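Local coordinates for protein diheme cytochrome C NAPB (Haemophilus influenzae, PDB 1JNI) that carries two covalently attached c-type hemes as the small subunit of periplasmic nitrate reductase, where it probably passes electrons on for nitrate reduction, at residues N55-C60 with Y95-C100. Sequence-based numbering, arbitrary orientation.
Sequences NQCLNC and YFCLQC. With HEC (heme c), chain B.
Cys57 and Cys97, the first cysteines of two CXXC heme-binding motifs, meet sulfur to sulfur, SG to SG 3.6 Å apart, in van der Waals contact and not as a disulfide. Each sulfur is spent on a thioether: Cys97 SG holds CAB of one heme at 1.9 Å and Cys57 SG is linked to CAB of the other, while Cys100 and Cys60 supply the second links. Two attachment points thus touch directly, in keeping with the stacked heme pair of this cytochrome.

The amide of Asn55 illustrates how one polar side chain can serve two segments. Chi1 (-169°) sets the amide beside the carbonyl carbon, and chi2 (-42°) turns OD1 back to accept weak capping bonds from Cys57 N (3.1 Å) and Leu58 N, within a type I turn. The same rotation sends ND2 across, 3.7 Å above the centre of the Tyr95 ring, with amide and ring planes nearly perpendicular (87°), and 3.0 Å from Tyr95 O.

Apolar contacts extend to the porphyrin rim of the heme carried by Cys97: Leu58 CD2 rests against its vinyl-derived CBB at 3.8 Å, and Cys57 CB lies equally near its methyl CMB.

Tyr95 OH is hydrogen-bonded to Thr51 O, and Val50 touches Asn55, Cys57 and Tyr95, so strand 50-51 borders the contact, while residues 55-60 follow its short hairpin and turn into the helix ending at 61.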
loop_
_atom_site.group_PDB
_atom_site.type_symbol
_atom_site.label_atom_id
_atom_site.label_comp_id
_atom_site.label_asym_id
_atom_site.label_seq_id
_atom_site.Cartn_x
_atom_site.Cartn_y
_atom_site.Cartn_z
ATOM N N ASN A 55 -1.710 7.232 6.449
ATOM C CA ASN A 55 -1.872 5.947 5.691
ATOM C C ASN A 55 -1.238 4.824 6.525
ATOM O O ASN A 55 -0.057 4.589 6.477
ATOM C CB ASN A 55 -1.274 5.984 4.305
ATOM C CG ASN A 55 -1.666 4.788 3.469
ATOM O OD1 ASN A 55 -1.677 3.665 4.003
ATOM N ND2 ASN A 55 -1.998 4.999 2.194
ATOM N N GLN A 56 -2.048 4.138 7.306
ATOM C CA GLN A 56 -1.506 3.169 8.253
ATOM C C GLN A 56 -1.081 1.883 7.553
ATOM O O GLN A 56 -0.226 1.144 8.074
ATOM C CB GLN A 56 -2.497 2.957 9.393
ATOM C CG GLN A 56 -2.694 4.172 10.303
ATOM C CD GLN A 56 -3.571 3.788 11.474
ATOM O OE1 GLN A 56 -4.727 3.403 11.378
ATOM N NE2 GLN A 56 -3.003 3.840 12.677
ATOM N N CYS A 57 -1.528 1.617 6.330
ATOM C CA CYS A 57 -1.015 0.489 5.579
ATOM C C CYS A 57 0.520 0.578 5.344
ATOM O O CYS A 57 1.231 -0.434 5.341
ATOM C CB CYS A 57 -1.699 0.363 4.231
ATOM S SG CYS A 57 -3.504 0.428 4.240
ATOM N N LEU A 58 1.010 1.821 5.181
ATOM C CA LEU A 58 2.408 2.011 4.888
ATOM C C LEU A 58 3.296 1.817 6.113
ATOM O O LEU A 58 4.516 1.783 5.978
ATOM C CB LEU A 58 2.566 3.406 4.252
ATOM C CG LEU A 58 1.959 3.509 2.814
ATOM C CD1 LEU A 58 2.061 4.955 2.347
ATOM C CD2 LEU A 58 2.632 2.598 1.820
ATOM N N ASN A 59 2.716 1.668 7.298
ATOM C CA ASN A 59 3.544 1.385 8.476
ATOM C C ASN A 59 4.236 0.039 8.321
ATOM O O ASN A 59 5.241 -0.206 9.004
ATOM C CB ASN A 59 2.737 1.311 9.774
ATOM C CG ASN A 59 2.037 2.524 10.264
ATOM O OD1 ASN A 59 2.307 3.637 9.798
ATOM N ND2 ASN A 59 1.093 2.309 11.194
ATOM N N CYS A 60 3.705 -0.838 7.467
ATOM C CA CYS A 60 4.292 -2.152 7.189
ATOM C C CYS A 60 4.722 -2.293 5.720
ATOM O O CYS A 60 5.786 -2.897 5.519
ATOM C CB CYS A 60 3.346 -3.301 7.577
ATOM S SG CYS A 60 2.987 -3.307 9.381
ATOM N N TYR A 95 -2.499 5.371 -3.657
ATOM C CA TYR A 95 -2.466 5.770 -2.258
ATOM C C TYR A 95 -3.645 5.252 -1.450
ATOM O O TYR A 95 -3.465 4.749 -0.356
ATOM C CB TYR A 95 -2.398 7.304 -2.137
ATOM C CG TYR A 95 -2.337 7.833 -0.734
ATOM C CD1 TYR A 95 -1.140 7.981 -0.065
ATOM C CD2 TYR A 95 -3.485 8.205 -0.041
ATOM C CE1 TYR A 95 -1.133 8.474 1.233
ATOM C CE2 TYR A 95 -3.494 8.698 1.244
ATOM C CZ TYR A 95 -2.281 8.841 1.883
ATOM O OH TYR A 95 -2.240 9.325 3.187
ATOM N N PHE A 96 -4.848 5.408 -2.015
ATOM C CA PHE A 96 -6.036 4.960 -1.300
ATOM C C PHE A 96 -6.204 3.467 -1.545
ATOM O O PHE A 96 -7.016 3.078 -2.395
ATOM C CB PHE A 96 -7.271 5.781 -1.672
ATOM C CG PHE A 96 -7.158 7.219 -1.175
ATOM C CD1 PHE A 96 -6.929 8.251 -2.051
ATOM C CD2 PHE A 96 -7.303 7.511 0.175
ATOM C CE1 PHE A 96 -6.867 9.563 -1.650
ATOM C CE2 PHE A 96 -7.220 8.835 0.593
ATOM C CZ PHE A 96 -6.989 9.847 -0.313
ATOM N N CYS A 97 -5.469 2.638 -0.825
ATOM C CA CYS A 97 -5.308 1.193 -0.929
ATOM C C CYS A 97 -6.611 0.400 -1.060
ATOM O O CYS A 97 -6.718 -0.528 -1.874
ATOM C CB CYS A 97 -4.514 0.584 0.251
ATOM S SG CYS A 97 -3.100 1.598 0.819
ATOM N N LEU A 98 -7.616 0.721 -0.247
ATOM C CA LEU A 98 -8.880 -0.052 -0.217
ATOM C C LEU A 98 -9.857 0.328 -1.303
ATOM O O LEU A 98 -10.987 -0.218 -1.408
ATOM C CB LEU A 98 -9.480 0.019 1.203
ATOM C CG LEU A 98 -8.667 -0.606 2.343
ATOM C CD1 LEU A 98 -9.388 -0.568 3.677
ATOM C CD2 LEU A 98 -8.279 -2.068 2.074
ATOM N N GLN A 99 -9.510 1.253 -2.191
ATOM C CA GLN A 99 -10.308 1.492 -3.400
ATOM C C GLN A 99 -10.131 0.283 -4.334
ATOM O O GLN A 99 -11.007 0.010 -5.163
ATOM C CB GLN A 99 -9.912 2.736 -4.186
ATOM C CG GLN A 99 -10.140 4.162 -3.714
ATOM C CD GLN A 99 -9.713 5.272 -4.652
ATOM O OE1 GLN A 99 -9.700 6.487 -4.331
ATOM N NE2 GLN A 99 -9.280 5.038 -5.891
ATOM N N CYS A 100 -8.997 -0.413 -4.281
ATOM C CA CYS A 100 -8.635 -1.520 -5.167
ATOM C C CYS A 100 -8.518 -2.870 -4.498
ATOM O O CYS A 100 -8.895 -3.871 -5.098
ATOM C CB CYS A 100 -7.291 -1.173 -5.819
ATOM S SG CYS A 100 -7.329 0.318 -6.847
HETATM FE FE HEC B . -1.737 -2.403 -4.542
HETATM C CHA HEC B . -0.219 -5.169 -5.838
HETATM C CHB HEC B . -0.345 -3.005 -1.500
HETATM C CHC HEC B . -2.824 0.675 -3.429
HETATM C CHD HEC B . -3.574 -2.031 -7.392
HETATM N NA HEC B . -0.590 -3.815 -3.800
HETATM C C1A HEC B . 0.016 -4.854 -4.506
HETATM C C2A HEC B . 0.892 -5.659 -3.636
HETATM C C3A HEC B . 0.806 -5.062 -2.403
HETATM C C4A HEC B . -0.110 -3.934 -2.538
HETATM C CMA HEC B . 1.556 -5.418 -1.120
HETATM C CAA HEC B . 1.820 -6.807 -4.078
HETATM C CBA HEC B . 3.255 -6.332 -4.443
HETATM C CGA HEC B . 3.144 -5.380 -5.605
HETATM O O1A HEC B . 2.949 -5.883 -6.735
HETATM O O2A HEC B . 3.204 -4.110 -5.471
HETATM N NB HEC B . -1.616 -1.400 -2.843
HETATM C C1B HEC B . -1.057 -1.833 -1.662
HETATM C C2B HEC B . -1.115 -0.787 -0.624
HETATM C C3B HEC B . -1.703 0.311 -1.213
HETATM C C4B HEC B . -2.003 -0.098 -2.591
HETATM C CMB HEC B . -0.628 -0.962 0.834
HETATM C CAB HEC B . -1.866 1.615 -0.667
HETATM C CBB HEC B . -0.642 2.330 -0.185
HETATM N NC HEC B . -2.972 -0.994 -5.262
HETATM C C1C HEC B . -3.295 0.220 -4.669
HETATM C C2C HEC B . -4.335 0.898 -5.423
HETATM C C3C HEC B . -4.596 0.123 -6.497
HETATM C C4C HEC B . -3.675 -1.013 -6.442
HETATM C CMC HEC B . -5.039 2.196 -4.972
HETATM C CAC HEC B . -5.552 0.306 -7.536
HETATM C CBC HEC B . -5.363 1.474 -8.427
HETATM N ND HEC B . -1.894 -3.386 -6.250
HETATM C C1D HEC B . -2.666 -3.078 -7.362
HETATM C C2D HEC B . -2.438 -4.034 -8.407
HETATM C C3D HEC B . -1.503 -4.920 -7.972
HETATM C C4D HEC B . -1.182 -4.505 -6.619
HETATM C CMD HEC B . -3.143 -4.093 -9.764
HETATM C CAD HEC B . -0.922 -6.043 -8.856
HETATM C CBD HEC B . 0.520 -5.936 -9.208
HETATM C CGD HEC B . 1.134 -4.563 -9.368
HETATM O O1D HEC B . 2.111 -4.299 -8.652
HETATM O O2D HEC B . 0.666 -3.763 -10.177
#